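Local coordinates for protein phenol hydroxylase component phN (Pseudomonas stutzeri, PDB 3U52) that probably hydroxylates phenol and related aromatic compounds at a carboxylate-bridged diiron centre, as the large oxygenase subunit of a bacterial multicomponent monooxygenase, at residues L205-V208 with P209-G213. Residues are numbered along the deposited sequence; the frame is centred on the assembly and turned at random.
Sequences LLFV and PFMSG
Met211 lays its CG over the middle of the Phe207 ring, 3.8 Å from the centroid and only 8° off the ring normal, a CH-pi contact between residues one helical turn apart. SD stands 5.0 Å from the centroid, a more distant Met-aromatic contact. Phe207 holds CG anti to the backbone N (chi1 -167°), swinging the ring beside its own carbonyl carbon, toward the next turn; Met211 chi1 (-51°) puts CG over it, and the bend at chi2 carries SD on above the same face. With an alanine at Phe207 the ring is gone, and Met211 CG would probably lose the face it rests on, leaving the thioether freer to turn. On another side of the helix, Leu206 and Phe210 run side by side, with Leu206 CD1 3.6 Å from Phe210 CD2. The ring of Phe210 also meets Phe100 edge-to-face.

The backbone shows how a proline is accommodated within a helix. Pro209 has no N-H to offer Leu205 O, which is buried without a hydrogen-bonding partner, 3.2 Å from Pro209 CG, and the helix kinks here. Leu206 O, also buried without such a partner, faces the ring edge of Phe210 in plane, 3.4 Å from its CD2. Regular bonding resumes with Met211 N to Phe207 O, then Ser212 N to Val208 O at 2.8 Å. Val208 O is gripped twice, because Ser212 OG also donates to it, at 2.9 Å, from above the carbonyl plane.

Farther out, Pro209 packs on helix 254-283, Leu205 and Val208 on helix 291-310, and Phe207 and Met211 against a chain of another protein. Met211 also touches Thr222, which lines a xenon pocket. The whole is a proline-kinked helix with i/i+4 side-chain pairing, set within the helical fold of the diiron hydroxylases.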
loop_
_atom_site.group_PDB
_atom_site.type_symbol
_atom_site.label_atom_id
_atom_site.label_comp_id
_atom_site.label_asym_id
_atom_site.label_seq_id
_atom_site.Cartn_x
_atom_site.Cartn_y
_atom_site.Cartn_z
ATOM N N LEU A 205 5.385 -5.329 -27.017
ATOM C CA LEU A 205 4.402 -6.305 -27.521
ATOM C C LEU A 205 3.962 -7.336 -26.495
ATOM O O LEU A 205 2.887 -7.929 -26.635
ATOM C CB LEU A 205 4.893 -6.988 -28.799
ATOM C CG LEU A 205 5.071 -5.966 -29.922
ATOM C CD1 LEU A 205 6.103 -6.335 -30.976
ATOM C CD2 LEU A 205 3.737 -5.717 -30.545
ATOM N N LEU A 206 4.808 -7.575 -25.491
ATOM C CA LEU A 206 4.494 -8.472 -24.389
ATOM C C LEU A 206 3.839 -7.680 -23.255
ATOM O O LEU A 206 2.749 -8.012 -22.813
ATOM C CB LEU A 206 5.776 -9.166 -23.894
ATOM C CG LEU A 206 5.713 -10.563 -23.200
ATOM C CD1 LEU A 206 4.317 -10.923 -22.674
ATOM C CD2 LEU A 206 6.252 -11.710 -24.103
ATOM N N PHE A 207 4.491 -6.604 -22.836
ATOM C CA PHE A 207 4.111 -5.808 -21.667
ATOM C C PHE A 207 2.808 -5.037 -21.832
ATOM O O PHE A 207 1.920 -5.127 -20.977
ATOM C CB PHE A 207 5.245 -4.806 -21.364
ATOM C CG PHE A 207 5.142 -4.116 -20.015
ATOM C CD1 PHE A 207 4.449 -2.911 -19.880
ATOM C CD2 PHE A 207 5.783 -4.659 -18.895
ATOM C CE1 PHE A 207 4.360 -2.284 -18.632
ATOM C CE2 PHE A 207 5.702 -4.043 -17.644
ATOM C CZ PHE A 207 4.995 -2.856 -17.509
ATOM N N VAL A 208 2.721 -4.216 -22.879
ATOM C CA VAL A 208 1.537 -3.364 -23.060
ATOM C C VAL A 208 0.189 -4.160 -23.122
ATOM O O VAL A 208 -0.753 -3.831 -22.393
ATOM C CB VAL A 208 1.689 -2.365 -24.234
ATOM C CG1 VAL A 208 0.519 -1.402 -24.244
ATOM C CG2 VAL A 208 3.039 -1.544 -24.125
ATOM N N PRO A 209 0.088 -5.199 -23.977
ATOM C CA PRO A 209 -1.168 -5.980 -23.979
ATOM C C PRO A 209 -1.575 -6.585 -22.639
ATOM O O PRO A 209 -2.764 -6.566 -22.314
ATOM C CB PRO A 209 -0.882 -7.110 -24.982
ATOM C CG PRO A 209 0.146 -6.516 -25.919
ATOM C CD PRO A 209 1.029 -5.705 -25.001
ATOM N N PHE A 210 -0.623 -7.138 -21.880
ATOM C CA PHE A 210 -0.979 -7.785 -20.612
ATOM C C PHE A 210 -1.384 -6.751 -19.573
ATOM O O PHE A 210 -2.417 -6.924 -18.904
ATOM C CB PHE A 210 0.118 -8.718 -20.056
ATOM C CG PHE A 210 0.040 -10.146 -20.584
ATOM C CD1 PHE A 210 -0.950 -11.042 -20.104
ATOM C CD2 PHE A 210 0.938 -10.598 -21.583
ATOM C CE1 PHE A 210 -1.035 -12.377 -20.604
ATOM C CE2 PHE A 210 0.876 -11.920 -22.090
ATOM C CZ PHE A 210 -0.136 -12.835 -21.592
ATOM N N MET A 211 -0.588 -5.682 -19.463
ATOM C CA MET A 211 -0.778 -4.693 -18.418
ATOM C C MET A 211 -1.919 -3.727 -18.747
ATOM O O MET A 211 -2.693 -3.391 -17.877
ATOM C CB MET A 211 0.546 -3.982 -18.118
ATOM C CG MET A 211 1.728 -4.983 -17.845
ATOM S SD MET A 211 1.433 -6.067 -16.418
ATOM C CE MET A 211 2.445 -7.458 -16.748
ATOM N N SER A 212 -2.075 -3.307 -19.999
ATOM C CA SER A 212 -3.224 -2.460 -20.275
ATOM C C SER A 212 -4.519 -3.278 -20.386
ATOM O O SER A 212 -5.584 -2.780 -20.011
ATOM C CB SER A 212 -2.981 -1.479 -21.423
ATOM O OG SER A 212 -3.085 -2.150 -22.644
ATOM N N GLY A 213 -4.427 -4.558 -20.782
ATOM C CA GLY A 213 -5.576 -5.482 -20.675
ATOM C C GLY A 213 -6.084 -5.561 -19.236
ATOM O O GLY A 213 -7.297 -5.549 -18.992
#